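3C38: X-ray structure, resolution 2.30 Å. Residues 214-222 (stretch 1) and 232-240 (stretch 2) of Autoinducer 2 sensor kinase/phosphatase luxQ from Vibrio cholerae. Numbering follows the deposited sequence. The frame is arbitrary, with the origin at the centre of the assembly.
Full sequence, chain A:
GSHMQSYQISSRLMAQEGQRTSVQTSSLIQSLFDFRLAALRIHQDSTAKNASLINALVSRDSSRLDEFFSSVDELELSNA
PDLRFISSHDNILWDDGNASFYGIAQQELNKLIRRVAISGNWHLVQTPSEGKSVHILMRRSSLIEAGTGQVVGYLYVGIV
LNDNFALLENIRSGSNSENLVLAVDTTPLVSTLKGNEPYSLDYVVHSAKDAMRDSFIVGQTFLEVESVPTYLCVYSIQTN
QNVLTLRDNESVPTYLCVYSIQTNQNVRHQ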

# COMPACT_ATOMS: atom_id res chain seq x y z
N ASP A 214 -21.17 -1.06 25.90
CA ASP A 214 -19.97 -1.73 26.38
C ASP A 214 -18.90 -0.78 26.83
O ASP A 214 -18.96 0.43 26.57
N SER A 215 -17.90 -1.34 27.49
CA SER A 215 -16.80 -0.56 27.99
C SER A 215 -15.92 -0.07 26.85
O SER A 215 -15.47 1.07 26.84
N PHE A 216 -15.68 -0.94 25.88
CA PHE A 216 -14.84 -0.57 24.76
C PHE A 216 -15.58 -0.64 23.44
O PHE A 216 -15.68 -1.70 22.83
N ILE A 217 -16.09 0.51 23.01
CA ILE A 217 -16.83 0.63 21.76
C ILE A 217 -15.91 0.38 20.56
O ILE A 217 -14.86 1.00 20.44
N VAL A 218 -16.30 -0.55 19.69
CA VAL A 218 -15.48 -0.85 18.52
C VAL A 218 -16.17 -0.49 17.21
O VAL A 218 -17.16 -1.12 16.81
N GLY A 219 -15.64 0.52 16.54
CA GLY A 219 -16.21 0.92 15.27
C GLY A 219 -15.60 0.10 14.14
O GLY A 219 -14.52 -0.48 14.30
N GLN A 220 -16.30 0.02 13.02
CA GLN A 220 -15.83 -0.71 11.85
C GLN A 220 -15.87 0.21 10.64
O GLN A 220 -16.83 0.95 10.45
N THR A 221 -14.81 0.17 9.84
CA THR A 221 -14.74 1.00 8.64
C THR A 221 -14.15 0.22 7.48
O THR A 221 -12.97 -0.16 7.52
N PHE A 222 -14.96 -0.04 6.46
CA PHE A 222 -14.45 -0.74 5.30
C PHE A 222 -13.92 0.33 4.36
O PHE A 222 -14.65 1.22 3.94
N LEU A 232 -11.15 -4.53 3.09
CA LEU A 232 -10.23 -4.07 4.12
C LEU A 232 -11.05 -3.37 5.21
O LEU A 232 -11.66 -2.34 4.95
N CYS A 233 -11.05 -3.95 6.41
CA CYS A 233 -11.82 -3.38 7.52
C CYS A 233 -10.95 -2.85 8.66
O CYS A 233 -10.12 -3.55 9.24
N VAL A 234 -11.17 -1.59 8.99
CA VAL A 234 -10.43 -0.98 10.07
C VAL A 234 -11.29 -0.94 11.33
O VAL A 234 -12.33 -0.28 11.36
N TYR A 235 -10.85 -1.66 12.36
CA TYR A 235 -11.57 -1.67 13.63
C TYR A 235 -10.96 -0.57 14.48
O TYR A 235 -9.73 -0.52 14.67
N SER A 236 -11.82 0.32 14.98
CA SER A 236 -11.36 1.42 15.82
C SER A 236 -11.94 1.21 17.21
O SER A 236 -13.14 0.95 17.36
N ILE A 237 -11.09 1.31 18.22
CA ILE A 237 -11.53 1.08 19.58
C ILE A 237 -11.50 2.33 20.43
O ILE A 237 -10.50 3.04 20.46
N GLN A 238 -12.61 2.58 21.11
CA GLN A 238 -12.71 3.73 21.99
C GLN A 238 -13.46 3.33 23.27
O GLN A 238 -14.44 2.59 23.22
N THR A 239 -12.97 3.82 24.40
CA THR A 239 -13.58 3.52 25.70
C THR A 239 -14.63 4.58 26.02
O THR A 239 -14.44 5.75 25.70
N ASN A 240 -15.72 4.18 26.67
CA ASN A 240 -16.79 5.13 27.01
C ASN A 240 -16.30 6.31 27.83
O ASN A 240 -15.37 6.19 28.63

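The most unusual feature of this antiparallel strand pair is a thiol lying over an aromatic face: Cys-233 (chi1 180°, t) sets its SG 4.0 Å from the centroid of the Phe-222 ring and its CB 3.8 Å from the same centroid, both over one face, so that a sulfur-aromatic and a CH-pi contact share one ring. Phe-222 (chi1 m, chi2 79°) keeps its ring over its own strand, and Cys-233 CB, on the same face of the sheet, comes within 3.7 Å of Phe-222 CE2.

The strands run in register from Phe-216 opposite Thr-239 to Phe-222 opposite Cys-233, and side chains alternate between the two faces of the sheet. One face carries Phe-216, Val-218, Gln-220 and Phe-222 with Thr-239, Ile-237, Tyr-235 and Cys-233. Next to the thiol, Gln-220 (m, t, chi3 59°) extends its chain so that CG lies 3.5 Å from Tyr-235 CE2 and OE1 lies 3.9 Å from Cys-233 SG. Water 1 joins the ends of this pair, donating to Gln-220 OE1 at 2.6 Å and hydrogen-bonding to Tyr-235 OH at 3.0 Å. The far end of the Tyr-235 ring (m, chi2 90°) comes nearer to the first stretch, and the ring receives Val-218 CG1 at its edge. Val-218 (t) is buried and touches two partners: CG1 is 4.0 Å from Tyr-235 CB, and CG2 is 4.1 Å from Ile-237 CG2. That same methyl, Ile-237 CG2, lies 4.1 Å from Phe-216 CB; Ile-237 is m, t, with chi1 at -36°. The apolar row ends at Phe-216 (m, chi2 101°), whose CD2 is 3.2 Å from Thr-239 CG2, a tight approach at the ring edge; Thr-239 takes the p rotamer.

The other face is more polar. Thr-221 (m) sits across from Val-234 (t), their CB atoms 4.4 Å apart. Water 2 hydrogen-bonds to Thr-221 OG1 at 2.9 Å and Ser-236 OG at 3.0 Å, and donates to Val-234 O at 2.7 Å, tying two side chains to the backbone. Ser-236 is p, and its partner Gly-219 leaves room for the hydroxyl: an ideal CB on Gly-219 would fall 2.8 Å from Ser-236 OG, a clash. Gln-238 (chi1 -141°, between wells) starts on this face, but its end leads away, leaving little side-chain contact with Ile-217. Ile-217 (m, t) instead brings CG1 to 3.0 Å from Asn-240 ND2. Asn-240 (m) starts sideways, but its amide end comes nearer to the first stretch; Asp-214 O is 2.7 Å from Asn-240 ND2, but the angle is too poor for a hydrogen bond.

Beneath the side chains, paired backbone bonds hold this register: Val-234 N to Thr-221 O at 2.7 Å is nearly linear, whereas Ile-217 N to Gln-238 O, also 2.7 Å, is weak because its angle is only 121°. Asn-240 N donates to Ser-215 O at 3.1 Å, extending the ladder past the last strand pair.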

# COMPACT_ATOMS: atom_id res chain seq x y z
CB ASP A 214 -19.37 -2.61 25.29
CG ASP A 214 -20.29 -3.70 24.85
OD1 ASP A 214 -21.27 -3.94 25.59
OD2 ASP A 214 -20.05 -4.30 23.79
CB SER A 215 -15.97 -1.39 28.97
OG SER A 215 -16.81 -1.90 29.99
CB PHE A 216 -13.61 -1.46 24.71
CG PHE A 216 -12.91 -1.55 26.02
CD1 PHE A 216 -13.07 -2.66 26.83
CD2 PHE A 216 -12.10 -0.50 26.46
CE1 PHE A 216 -12.45 -2.73 28.07
CE2 PHE A 216 -11.47 -0.56 27.70
CZ PHE A 216 -11.64 -1.68 28.50
CB ILE A 217 -17.44 2.04 21.65
CG1 ILE A 217 -18.23 2.34 22.94
CG2 ILE A 217 -18.35 2.12 20.44
CD1 ILE A 217 -18.93 3.70 22.94
CB VAL A 218 -15.10 -2.35 18.43
CG1 VAL A 218 -14.06 -2.54 17.33
CG2 VAL A 218 -14.56 -2.85 19.77
CB GLN A 220 -16.70 -1.93 11.57
CG GLN A 220 -16.34 -3.15 12.38
CD GLN A 220 -17.20 -4.35 12.05
OE1 GLN A 220 -17.24 -4.81 10.90
NE2 GLN A 220 -17.89 -4.87 13.06
CB THR A 221 -13.86 2.25 8.84
OG1 THR A 221 -14.44 3.09 9.85
CG2 THR A 221 -13.78 3.05 7.54
CB PHE A 222 -15.56 -1.58 4.66
CG PHE A 222 -15.84 -2.85 5.41
CD1 PHE A 222 -16.62 -2.84 6.57
CD2 PHE A 222 -15.27 -4.06 4.99
CE1 PHE A 222 -16.82 -4.02 7.31
CE2 PHE A 222 -15.47 -5.24 5.72
CZ PHE A 222 -16.25 -5.22 6.88
CB LEU A 232 -9.23 -3.07 3.54
CG LEU A 232 -8.34 -3.57 2.40
CD1 LEU A 232 -7.54 -2.37 1.84
CD2 LEU A 232 -7.41 -4.68 2.88
CB CYS A 233 -12.78 -4.43 8.08
SG CYS A 233 -13.79 -3.85 9.48
CB VAL A 234 -9.99 0.45 9.73
CG1 VAL A 234 -9.33 1.08 10.95
CG2 VAL A 234 -9.02 0.42 8.53
CB TYR A 235 -11.41 -3.02 14.33
CG TYR A 235 -12.03 -4.18 13.59
CD1 TYR A 235 -11.29 -4.90 12.66
CD2 TYR A 235 -13.36 -4.54 13.81
CE1 TYR A 235 -11.86 -5.97 11.97
CE2 TYR A 235 -13.94 -5.60 13.12
CZ TYR A 235 -13.19 -6.31 12.20
OH TYR A 235 -13.76 -7.35 11.51
CB SER A 236 -11.81 2.78 15.24
OG SER A 236 -13.22 2.89 15.20
CB ILE A 237 -10.66 0.00 20.24
CG1 ILE A 237 -10.28 -1.05 19.20
CG2 ILE A 237 -11.43 -0.66 21.38
CD1 ILE A 237 -9.28 -2.04 19.69
CB GLN A 238 -13.44 4.87 21.28
CG GLN A 238 -12.85 6.24 21.57
CD GLN A 238 -11.38 6.35 21.19
OE1 GLN A 238 -11.00 6.17 20.02
NE2 GLN A 238 -10.53 6.63 22.17
CB THR A 239 -12.52 3.53 26.81
OG1 THR A 239 -11.99 4.85 26.95
CG2 THR A 239 -11.37 2.60 26.45
CB ASN A 240 -17.92 4.43 27.78
CG ASN A 240 -18.76 3.54 26.88
OD1 ASN A 240 -19.96 3.41 27.09
ND2 ASN A 240 -18.12 2.93 25.89
O HOH W 1 -16.63 -7.35 10.75
O HOH W 2 -13.41 2.00 12.34